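Local coordinates for bifunctional protein PutA (Bdellovibrio bacteriovorus, PDB 5UR2) that probably oxidises L-proline to L-glutamate in two steps, joining an FAD-dependent proline dehydrogenase to an NAD-dependent L-glutamate gamma-semialdehyde dehydrogenase in one chain, at residues 299-304 against 336-341; 662-667 against 689-694; 860-865 against 878-883. All blocks are in the same frame, centred on the assembly; numbering follows the deposited sequence.

Contact 1 (299-304 against 336-341); sequences VRLVKG and LCAKYL. With P5F (N-propargylglycine-modified flavin adenine dinucleotide), chain F.
L301 pushes its CD2 methyl against the turn of helix 327-343 that carries C337 and A338, meeting A338 N at 3.8 Å and C337 CB at 4.0 Å. With CG anti to the backbone N (chi1 -172°), the branch points at the helix, and both methyls reach C337 CB. L341, one turn further along the helix, sends CD1 back toward the strand, where it lies 4.2 Å from V299 CG1 and also touches L301 CD2. No hydrogen bond crosses this apolar seam. Strand and helix run nearly antiparallel, 160° between their directions, as befits the fifth strand of the proline dehydrogenase beta/alpha barrel and a helix packed outside it. Alternation along the strand turns R300 and V302 the other way, into the barrel and onto the N-propargylglycine-modified FAD. V302 CG2 comes within 3.2 Å of O2' of the modified flavin's ribityl chain, while R300 NH1 approaches ring atom C6 obliquely and forms a salt bridge with D239. Past the strand end, the extended side chain of K303 carries NZ to the pyrophosphate, 2.8 Å from O1A of the modified FAD, with a second charged partner in D331. G304 O accepts a 2.7 Å hydrogen bond from O2B of the adenosine ribose.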
loop_
_atom_site.group_PDB
_atom_site.type_symbol
_atom_site.label_atom_id
_atom_site.label_comp_id
_atom_site.label_asym_id
_atom_site.label_seq_id
_atom_site.Cartn_x
_atom_site.Cartn_y
_atom_site.Cartn_z
ATOM N N VAL B 299 -8.930 -57.297 0.863
ATOM C CA VAL B 299 -8.917 -55.856 0.658
ATOM C C VAL B 299 -10.294 -55.313 1.015
ATOM O O VAL B 299 -11.302 -55.722 0.426
ATOM C CB VAL B 299 -8.553 -55.478 -0.782
ATOM C CG1 VAL B 299 -8.714 -53.978 -0.970
ATOM C CG2 VAL B 299 -7.140 -55.883 -1.080
ATOM N N ARG B 300 -10.351 -54.414 1.991
ATOM C CA ARG B 300 -11.601 -53.717 2.287
ATOM C C ARG B 300 -11.626 -52.446 1.450
ATOM O O ARG B 300 -10.878 -51.500 1.720
ATOM C CB ARG B 300 -11.737 -53.385 3.770
ATOM C CG ARG B 300 -12.990 -52.578 4.071
ATOM C CD ARG B 300 -12.909 -51.913 5.418
ATOM N NE ARG B 300 -12.866 -52.876 6.515
ATOM C CZ ARG B 300 -12.453 -52.562 7.739
ATOM N NH1 ARG B 300 -12.038 -51.317 7.996
ATOM N NH2 ARG B 300 -12.440 -53.483 8.692
ATOM N N LEU B 301 -12.474 -52.422 0.432
ATOM C CA LEU B 301 -12.492 -51.310 -0.506
ATOM C C LEU B 301 -13.470 -50.257 0.012
ATOM O O LEU B 301 -14.657 -50.548 0.203
ATOM C CB LEU B 301 -12.870 -51.806 -1.898
ATOM C CG LEU B 301 -12.766 -50.817 -3.055
ATOM C CD1 LEU B 301 -11.326 -50.343 -3.283
ATOM C CD2 LEU B 301 -13.347 -51.451 -4.321
ATOM N N VAL B 302 -12.957 -49.061 0.311
ATOM C CA VAL B 302 -13.765 -47.941 0.770
ATOM C C VAL B 302 -13.596 -46.815 -0.238
ATOM O O VAL B 302 -12.803 -46.911 -1.167
ATOM C CB VAL B 302 -13.378 -47.468 2.191
ATOM C CG1 VAL B 302 -13.300 -48.638 3.152
ATOM C CG2 VAL B 302 -12.037 -46.721 2.179
ATOM N N LYS B 303 -14.347 -45.732 -0.047
ATOM C CA LYS B 303 -14.066 -44.556 -0.867
ATOM C C LYS B 303 -12.990 -43.677 -0.226
ATOM O O LYS B 303 -11.949 -43.441 -0.843
ATOM C CB LYS B 303 -15.356 -43.788 -1.174
ATOM C CG LYS B 303 -16.163 -44.599 -2.167
ATOM C CD LYS B 303 -17.472 -44.018 -2.566
ATOM C CE LYS B 303 -18.256 -45.093 -3.338
ATOM N NZ LYS B 303 -19.637 -44.685 -3.655
ATOM N N GLY B 304 -13.188 -43.252 1.023
ATOM C CA GLY B 304 -12.160 -42.496 1.730
ATOM C C GLY B 304 -12.710 -41.490 2.725
ATOM O O GLY B 304 -13.714 -40.830 2.449
ATOM N N LEU B 336 -14.337 -49.602 -10.903
ATOM C CA LEU B 336 -13.217 -50.173 -11.648
ATOM C C LEU B 336 -12.360 -51.063 -10.746
ATOM O O LEU B 336 -11.990 -52.181 -11.123
ATOM C CB LEU B 336 -12.385 -49.038 -12.265
ATOM C CG LEU B 336 -11.096 -49.420 -12.996
ATOM C CD1 LEU B 336 -11.445 -50.037 -14.374
ATOM C CD2 LEU B 336 -10.145 -48.245 -13.153
ATOM N N CYS B 337 -12.024 -50.570 -9.544
ATOM C CA CYS B 337 -11.270 -51.381 -8.592
ATOM C C CYS B 337 -12.037 -52.637 -8.192
ATOM O O CYS B 337 -11.459 -53.733 -8.108
ATOM C CB CYS B 337 -10.930 -50.553 -7.351
ATOM S SG CYS B 337 -9.688 -49.274 -7.659
ATOM N N ALA B 338 -13.340 -52.494 -7.928
ATOM C CA ALA B 338 -14.146 -53.635 -7.510
ATOM C C ALA B 338 -14.153 -54.725 -8.582
ATOM O O ALA B 338 -13.966 -55.907 -8.281
ATOM C CB ALA B 338 -15.562 -53.173 -7.163
ATOM N N LYS B 339 -14.344 -54.340 -9.846
ATOM C CA LYS B 339 -14.339 -55.329 -10.921
ATOM C C LYS B 339 -13.006 -56.072 -10.968
ATOM O O LYS B 339 -12.980 -57.303 -11.113
ATOM C CB LYS B 339 -14.643 -54.655 -12.267
ATOM N N TYR B 340 -11.890 -55.345 -10.811
ATOM C CA TYR B 340 -10.573 -55.974 -10.894
ATOM C C TYR B 340 -10.377 -57.005 -9.781
ATOM O O TYR B 340 -9.949 -58.136 -10.039
ATOM C CB TYR B 340 -9.470 -54.911 -10.848
ATOM C CG TYR B 340 -8.103 -55.463 -11.212
ATOM C CD1 TYR B 340 -7.692 -55.532 -12.540
ATOM C CD2 TYR B 340 -7.236 -55.923 -10.238
ATOM C CE1 TYR B 340 -6.454 -56.046 -12.884
ATOM C CE2 TYR B 340 -5.991 -56.436 -10.569
ATOM C CZ TYR B 340 -5.608 -56.504 -11.894
ATOM O OH TYR B 340 -4.364 -57.009 -12.213
ATOM N N LEU B 341 -10.689 -56.631 -8.536
ATOM C CA LEU B 341 -10.551 -57.566 -7.425
ATOM C C LEU B 341 -11.448 -58.787 -7.621
ATOM O O LEU B 341 -11.026 -59.921 -7.371
ATOM C CB LEU B 341 -10.881 -56.862 -6.107
ATOM C CG LEU B 341 -9.930 -55.731 -5.685
ATOM C CD1 LEU B 341 -10.589 -54.788 -4.693
ATOM C CD2 LEU B 341 -8.645 -56.299 -5.095
HETATM P PA P5F F . -20.884 -42.091 -0.999
HETATM O O1A P5F F . -21.350 -42.898 -2.258
HETATM O O2A P5F F . -21.661 -40.930 -0.621
HETATM O O5B P5F F . -19.513 -41.479 -1.106
HETATM C C5B P5F F . -19.013 -40.425 -0.293
HETATM C C4B P5F F . -17.491 -40.346 -0.484
HETATM O O4B P5F F . -17.106 -39.806 -1.726
HETATM C C3B P5F F . -16.723 -39.534 0.518
HETATM O O3B P5F F . -16.546 -40.193 1.713
HETATM C C2B P5F F . -15.448 -39.285 -0.183
HETATM O O2B P5F F . -14.632 -40.397 -0.055
HETATM C C1B P5F F . -15.873 -39.154 -1.602
HETATM N N9A P5F F . -16.047 -37.795 -2.048
HETATM C C8A P5F F . -16.886 -36.823 -1.519
HETATM N N7A P5F F . -16.757 -35.707 -2.247
HETATM C C5A P5F F . -15.845 -35.913 -3.284
HETATM C C6A P5F F . -15.317 -35.129 -4.307
HETATM N N6A P5F F . -15.736 -33.766 -4.477
HETATM N N1A P5F F . -14.403 -35.638 -5.156
HETATM C C2A P5F F . -13.981 -36.915 -5.040
HETATM N N3A P5F F . -14.458 -37.699 -4.031
HETATM C C4A P5F F . -15.370 -37.248 -3.160
HETATM N N1 P5F F . -12.320 -44.543 5.095
HETATM C C2 P5F F . -10.879 -44.480 5.051
HETATM O O2 P5F F . -10.294 -43.462 4.331
HETATM N N3 P5F F . -10.075 -45.453 5.728
HETATM C C4 P5F F . -10.647 -46.514 6.473
HETATM O O4 P5F F . -9.802 -47.431 7.110
HETATM C C4X P5F F . -12.168 -46.577 6.529
HETATM N N5 P5F F . -12.865 -47.543 7.375
HETATM C C5X P5F F . -14.274 -47.809 7.026
HETATM C C6 P5F F . -14.905 -49.107 7.417
HETATM C C7 P5F F . -16.230 -49.401 7.007
HETATM C C7M P5F F . -16.856 -50.718 7.409
HETATM C C8 P5F F . -16.969 -48.466 6.220
HETATM C C8M P5F F . -18.378 -48.746 5.763
HETATM C C9 P5F F . -16.378 -47.237 5.843
HETATM C C9A P5F F . -14.986 -46.918 6.273
HETATM N N10 P5F F . -14.370 -45.655 5.862
HETATM C C10 P5F F . -12.934 -45.613 5.857
HETATM C "C1'" P5F F . -15.147 -44.528 5.290
HETATM C "C2'" P5F F . -15.406 -44.695 3.792
HETATM O "O2'" P5F F . -14.210 -44.567 3.124
HETATM C "C3'" P5F F . -16.422 -43.715 3.200
HETATM O "O3'" P5F F . -15.932 -42.435 3.348
HETATM C "C4'" P5F F . -17.804 -43.757 3.835
HETATM O "O4'" P5F F . -18.001 -45.046 4.304
HETATM C "C5'" P5F F . -18.956 -43.249 2.946
HETATM O "O5'" P5F F . -18.849 -43.639 1.591
HETATM P P P5F F . -20.077 -44.137 0.656
HETATM O O1P P5F F . -19.751 -45.138 -0.517
HETATM O O2P P5F F . -21.095 -44.607 1.761
HETATM O O3P P5F F . -20.877 -42.739 0.339
HETATM C C21 P5F F . -12.074 -46.480 9.631
HETATM C C22 P5F F . -12.452 -47.130 8.509
HETATM C C23 P5F F . -10.589 -46.279 9.979
#

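Contact 2 (662-667 against 689-694); sequences VVMKPA and GVINFL
M664 and F693 sit side by side on neighbouring parallel strands, 661-665 and 691-693, in the buried sheet of the aldehyde dehydrogenase module that also holds strand 623-638. Backbone bonds run alternately across the pair. The straightest, from M664 N to N692 O (2.8 Å), has an N-H...O angle of 175°, and L694 N returns a bond to M664 O. V662 O is gripped twice by N692: the backbone N arrives at 2.8 Å and the side-chain ND2 at 3.2 Å, from opposite faces of the carbonyl plane. A second bond from ND2, to G689 O, ties the amide to the turn ahead of its own strand, while OD1 is taken by N502 N; together these partners fix the rotation of the amide in a buried setting. Helix 671-684 connects the two strands, making a beta-alpha-beta unit of the kind found in Rossmann folds, and packs over the face bearing M664 and F693. There M664 CG lies between the backbone N and the carbonyl carbon (chi1 59°); the chain then extends so that CE reaches I691 CG2 at 3.7 Å and F693 CD1 at 4.0 Å, crossing both side chains at a slant. P666 brings CG to F693 CE1 at 3.8 Å, the two side chains crossing at about a right angle. M678 of the connecting helix touches both M664 and F693, and V652 of helix 646-657 meets M664 and I691. On the face bearing V663 and N692, V663 CG1 rests 3.9 Å from L694 CB, with I705 of helix 698-707 against both residues. K665 lays its CG over L694 O, then bends at chi2 and chi3, and its NZ bonds to P666 O and G696 O.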
loop_
_atom_site.group_PDB
_atom_site.type_symbol
_atom_site.label_atom_id
_atom_site.label_comp_id
_atom_site.label_asym_id
_atom_site.label_seq_id
_atom_site.Cartn_x
_atom_site.Cartn_y
_atom_site.Cartn_z
ATOM N N VAL B 662 25.170 -3.774 -1.383
ATOM C CA VAL B 662 25.174 -4.560 -0.153
ATOM C C VAL B 662 26.591 -4.960 0.236
ATOM O O VAL B 662 27.382 -5.390 -0.607
ATOM C CB VAL B 662 24.309 -5.831 -0.312
ATOM C CG1 VAL B 662 24.479 -6.733 0.900
ATOM C CG2 VAL B 662 22.848 -5.465 -0.522
ATOM N N VAL B 663 26.912 -4.821 1.521
ATOM C CA VAL B 663 28.030 -5.523 2.137
ATOM C C VAL B 663 27.417 -6.458 3.169
ATOM O O VAL B 663 26.795 -5.996 4.136
ATOM C CB VAL B 663 29.035 -4.578 2.796
ATOM C CG1 VAL B 663 30.177 -5.406 3.411
ATOM C CG2 VAL B 663 29.555 -3.554 1.791
ATOM N N MET B 664 27.548 -7.759 2.963
ATOM C CA MET B 664 26.971 -8.716 3.896
ATOM C C MET B 664 28.080 -9.307 4.763
ATOM O O MET B 664 29.130 -9.718 4.256
ATOM C CB MET B 664 26.179 -9.810 3.176
ATOM C CG MET B 664 26.962 -10.641 2.173
ATOM S SD MET B 664 25.965 -12.067 1.682
ATOM C CE MET B 664 26.560 -12.381 0.040
ATOM N N LYS B 665 27.844 -9.293 6.078
ATOM C CA LYS B 665 28.732 -9.809 7.111
ATOM C C LYS B 665 28.029 -10.992 7.762
ATOM O O LYS B 665 27.242 -10.817 8.701
ATOM C CB LYS B 665 29.033 -8.719 8.145
ATOM C CG LYS B 665 30.421 -8.784 8.754
ATOM C CD LYS B 665 30.673 -10.078 9.496
ATOM C CE LYS B 665 29.858 -10.146 10.776
ATOM N NZ LYS B 665 30.101 -11.405 11.545
ATOM N N PRO B 666 28.264 -12.209 7.298
ATOM C CA PRO B 666 27.546 -13.364 7.852
ATOM C C PRO B 666 28.063 -13.737 9.234
ATOM O O PRO B 666 29.165 -13.363 9.645
ATOM C CB PRO B 666 27.847 -14.477 6.839
ATOM C CG PRO B 666 29.257 -14.114 6.345
ATOM C CD PRO B 666 29.269 -12.593 6.287
ATOM N N ALA B 667 27.242 -14.497 9.950
ATOM C CA ALA B 667 27.628 -15.026 11.256
ATOM C C ALA B 667 28.766 -16.042 11.131
ATOM O O ALA B 667 28.779 -16.867 10.216
ATOM C CB ALA B 667 26.414 -15.678 11.925
ATOM N N GLY B 689 30.555 -5.732 -7.232
ATOM C CA GLY B 689 30.381 -4.688 -6.238
ATOM C C GLY B 689 28.953 -4.462 -5.774
ATOM O O GLY B 689 28.757 -3.814 -4.743
ATOM N N VAL B 690 27.949 -4.969 -6.502
ATOM C CA VAL B 690 26.565 -4.779 -6.068
ATOM C C VAL B 690 26.331 -5.486 -4.741
ATOM O O VAL B 690 25.706 -4.935 -3.827
ATOM C CB VAL B 690 25.587 -5.253 -7.163
ATOM C CG1 VAL B 690 24.124 -5.208 -6.673
ATOM C CG2 VAL B 690 25.755 -4.383 -8.436
ATOM N N ILE B 691 26.881 -6.691 -4.593
ATOM C CA ILE B 691 26.816 -7.455 -3.355
ATOM C C ILE B 691 28.235 -7.891 -3.006
ATOM O O ILE B 691 28.942 -8.440 -3.854
ATOM C CB ILE B 691 25.866 -8.664 -3.499
ATOM C CG1 ILE B 691 24.430 -8.166 -3.704
ATOM C CG2 ILE B 691 25.922 -9.560 -2.277
ATOM C CD1 ILE B 691 23.479 -9.191 -4.267
ATOM N N ASN B 692 28.674 -7.601 -1.781
ATOM C CA ASN B 692 30.015 -7.961 -1.343
ATOM C C ASN B 692 29.948 -8.858 -0.116
ATOM O O ASN B 692 29.102 -8.670 0.762
ATOM C CB ASN B 692 30.857 -6.717 -1.055
ATOM C CG ASN B 692 30.929 -5.788 -2.254
ATOM O OD1 ASN B 692 31.805 -5.926 -3.109
ATOM N ND2 ASN B 692 29.960 -4.877 -2.356
ATOM N N PHE B 693 30.856 -9.829 -0.068
ATOM C CA PHE B 693 30.855 -10.909 0.913
ATOM C C PHE B 693 32.010 -10.692 1.883
ATOM O O PHE B 693 33.181 -10.863 1.512
ATOM C CB PHE B 693 30.990 -12.247 0.206
ATOM C CG PHE B 693 30.966 -13.433 1.127
ATOM C CD1 PHE B 693 29.824 -13.751 1.845
ATOM C CD2 PHE B 693 32.066 -14.272 1.218
ATOM C CE1 PHE B 693 29.789 -14.879 2.655
ATOM C CE2 PHE B 693 32.045 -15.400 2.029
ATOM C CZ PHE B 693 30.911 -15.704 2.750
ATOM N N LEU B 694 31.681 -10.335 3.125
ATOM C CA LEU B 694 32.654 -9.859 4.109
ATOM C C LEU B 694 32.579 -10.700 5.378
ATOM O O LEU B 694 32.104 -10.225 6.419
ATOM C CB LEU B 694 32.407 -8.382 4.433
ATOM C CG LEU B 694 33.478 -7.710 5.309
ATOM C CD1 LEU B 694 34.762 -7.483 4.524
ATOM C CD2 LEU B 694 32.975 -6.412 5.894
#

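Contact 3 (860-865 against 878-883); sequences TIFGDV and GPVVAV
Parallel strands 860-863 and 880-886 lie next to each other in the mixed sheet of the aldehyde dehydrogenase module that also contains strands 751-755 and 783-789. Their pairing begins where P879, at the centre of an inverse gamma turn, offers its O to T860 N. F862 N then bonds V881 O almost straight, at 176°, and F862 O receives V883 N at 2.7 Å. On the face shared by I861 and V881, I861 CG2 stands anti to the backbone N (chi1 of CG1 -53°) and meets V883 CG2 at 3.6 Å. L800 of helix 790-806 covers I861, and V797 covers V883. On the other face, V880 CG1 comes up to the edge of the F862 ring, near its plane, 4.1 Å from CE2. V865 continues the pairing: its N bonds V883 O at 3.0 Å, and its CG2 reaches A882 CB at 3.8 Å. L871 of the intervening loop touches F862, V880 and A882. Exposed D864 forms a salt bridge with R885. Because every hydrogen bond across the contact is backbone to backbone, the register is set by the main chain, and the side chains that touch one another across it do so through apolar atoms.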
loop_
_atom_site.group_PDB
_atom_site.type_symbol
_atom_site.label_atom_id
_atom_site.label_comp_id
_atom_site.label_asym_id
_atom_site.label_seq_id
_atom_site.Cartn_x
_atom_site.Cartn_y
_atom_site.Cartn_z
ATOM N N THR B 860 14.468 -29.704 28.153
ATOM C CA THR B 860 14.257 -29.571 29.591
ATOM C C THR B 860 12.986 -28.778 29.859
ATOM O O THR B 860 12.796 -27.706 29.276
ATOM C CB THR B 860 15.459 -28.873 30.241
ATOM O OG1 THR B 860 16.666 -29.542 29.854
ATOM C CG2 THR B 860 15.336 -28.871 31.759
ATOM N N ILE B 861 12.143 -29.272 30.773
ATOM C CA ILE B 861 10.876 -28.626 31.115
ATOM C C ILE B 861 10.820 -28.390 32.623
ATOM O O ILE B 861 10.963 -29.336 33.407
ATOM C CB ILE B 861 9.664 -29.469 30.681
ATOM C CG1 ILE B 861 9.738 -29.846 29.206
ATOM C CG2 ILE B 861 8.386 -28.697 30.913
ATOM C CD1 ILE B 861 8.588 -30.732 28.773
ATOM N N PHE B 862 10.594 -27.138 33.028
ATOM C CA PHE B 862 10.372 -26.787 34.429
ATOM C C PHE B 862 8.904 -26.469 34.668
ATOM O O PHE B 862 8.230 -25.887 33.810
ATOM C CB PHE B 862 11.227 -25.589 34.859
ATOM C CG PHE B 862 12.681 -25.863 34.774
ATOM C CD1 PHE B 862 13.335 -26.459 35.838
ATOM C CD2 PHE B 862 13.384 -25.580 33.608
ATOM C CE1 PHE B 862 14.676 -26.756 35.753
ATOM C CE2 PHE B 862 14.719 -25.870 33.512
ATOM C CZ PHE B 862 15.372 -26.462 34.588
ATOM N N GLY B 863 8.425 -26.829 35.857
ATOM C CA GLY B 863 7.018 -26.671 36.161
ATOM C C GLY B 863 6.750 -25.677 37.265
ATOM O O GLY B 863 7.637 -25.405 38.080
ATOM N N ASP B 864 5.530 -25.136 37.299
ATOM C CA ASP B 864 5.124 -24.151 38.307
ATOM C C ASP B 864 6.127 -23.009 38.420
ATOM O O ASP B 864 6.438 -22.545 39.516
ATOM C CB ASP B 864 4.908 -24.802 39.678
ATOM C CG ASP B 864 3.535 -25.421 39.816
ATOM O OD1 ASP B 864 2.548 -24.658 39.770
ATOM O OD2 ASP B 864 3.437 -26.652 39.987
ATOM N N VAL B 865 6.630 -22.551 37.282
ATOM C CA VAL B 865 7.575 -21.431 37.271
ATOM C C VAL B 865 6.800 -20.137 37.507
ATOM O O VAL B 865 5.766 -19.915 36.852
ATOM C CB VAL B 865 8.336 -21.378 35.946
ATOM C CG1 VAL B 865 9.403 -20.282 35.965
ATOM C CG2 VAL B 865 8.961 -22.734 35.632
ATOM N N GLY B 878 17.447 -21.871 23.594
ATOM C CA GLY B 878 17.791 -23.256 23.786
ATOM C C GLY B 878 16.551 -24.080 24.076
ATOM O O GLY B 878 15.430 -23.557 24.155
ATOM N N PRO B 879 16.732 -25.461 24.228
ATOM C CA PRO B 879 15.571 -26.352 24.416
ATOM C C PRO B 879 15.105 -26.387 25.871
ATOM O O PRO B 879 15.158 -27.417 26.547
ATOM C CB PRO B 879 16.119 -27.701 23.929
ATOM C CG PRO B 879 17.569 -27.656 24.296
ATOM C CD PRO B 879 18.000 -26.209 24.129
ATOM N N VAL B 880 14.645 -25.238 26.362
ATOM C CA VAL B 880 14.346 -25.028 27.778
ATOM C C VAL B 880 12.991 -24.340 27.883
ATOM O O VAL B 880 12.811 -23.236 27.356
ATOM C CB VAL B 880 15.446 -24.196 28.468
ATOM C CG1 VAL B 880 15.144 -23.957 29.965
ATOM C CG2 VAL B 880 16.801 -24.884 28.314
ATOM N N VAL B 881 12.036 -24.994 28.537
ATOM C CA VAL B 881 10.661 -24.518 28.626
ATOM C C VAL B 881 10.298 -24.275 30.085
ATOM O O VAL B 881 10.568 -25.118 30.952
ATOM C CB VAL B 881 9.670 -25.523 28.010
ATOM C CG1 VAL B 881 8.225 -25.048 28.218
ATOM C CG2 VAL B 881 9.994 -25.741 26.541
ATOM N N ALA B 882 9.628 -23.150 30.344
ATOM C CA ALA B 882 9.052 -22.858 31.652
ATOM C C ALA B 882 7.537 -23.004 31.558
ATOM O O ALA B 882 6.884 -22.245 30.830
ATOM C CB ALA B 882 9.431 -21.446 32.116
ATOM N N VAL B 883 6.982 -23.971 32.291
ATOM C CA VAL B 883 5.531 -24.149 32.385
ATOM C C VAL B 883 5.022 -23.301 33.546
ATOM O O VAL B 883 5.496 -23.436 34.679
ATOM C CB VAL B 883 5.158 -25.629 32.579
ATOM C CG1 VAL B 883 3.652 -25.777 32.725
ATOM C CG2 VAL B 883 5.640 -26.461 31.420
#

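Contact 1 belongs to the proline dehydrogenase barrel, whereas contacts 2 and 3 both fall within the aldehyde dehydrogenase module, on the opposite side of the chain's centre. The centres of contacts 1 and 2 are 60 Å apart and those of contacts 1 and 3 are 50 Å apart. Contacts 2 and 3 are nearer, 38 Å between centres and about 16 Å between nearest atoms, yet do not touch and occupy separate sheets. Contact 1 alone includes residues of the modified flavin's pocket. The predicted catalytic residues of the second reaction, E746 and C780, lie in neither contact 2 nor contact 3, although E746 ends strand 742-746 in the same sheet as contact 2.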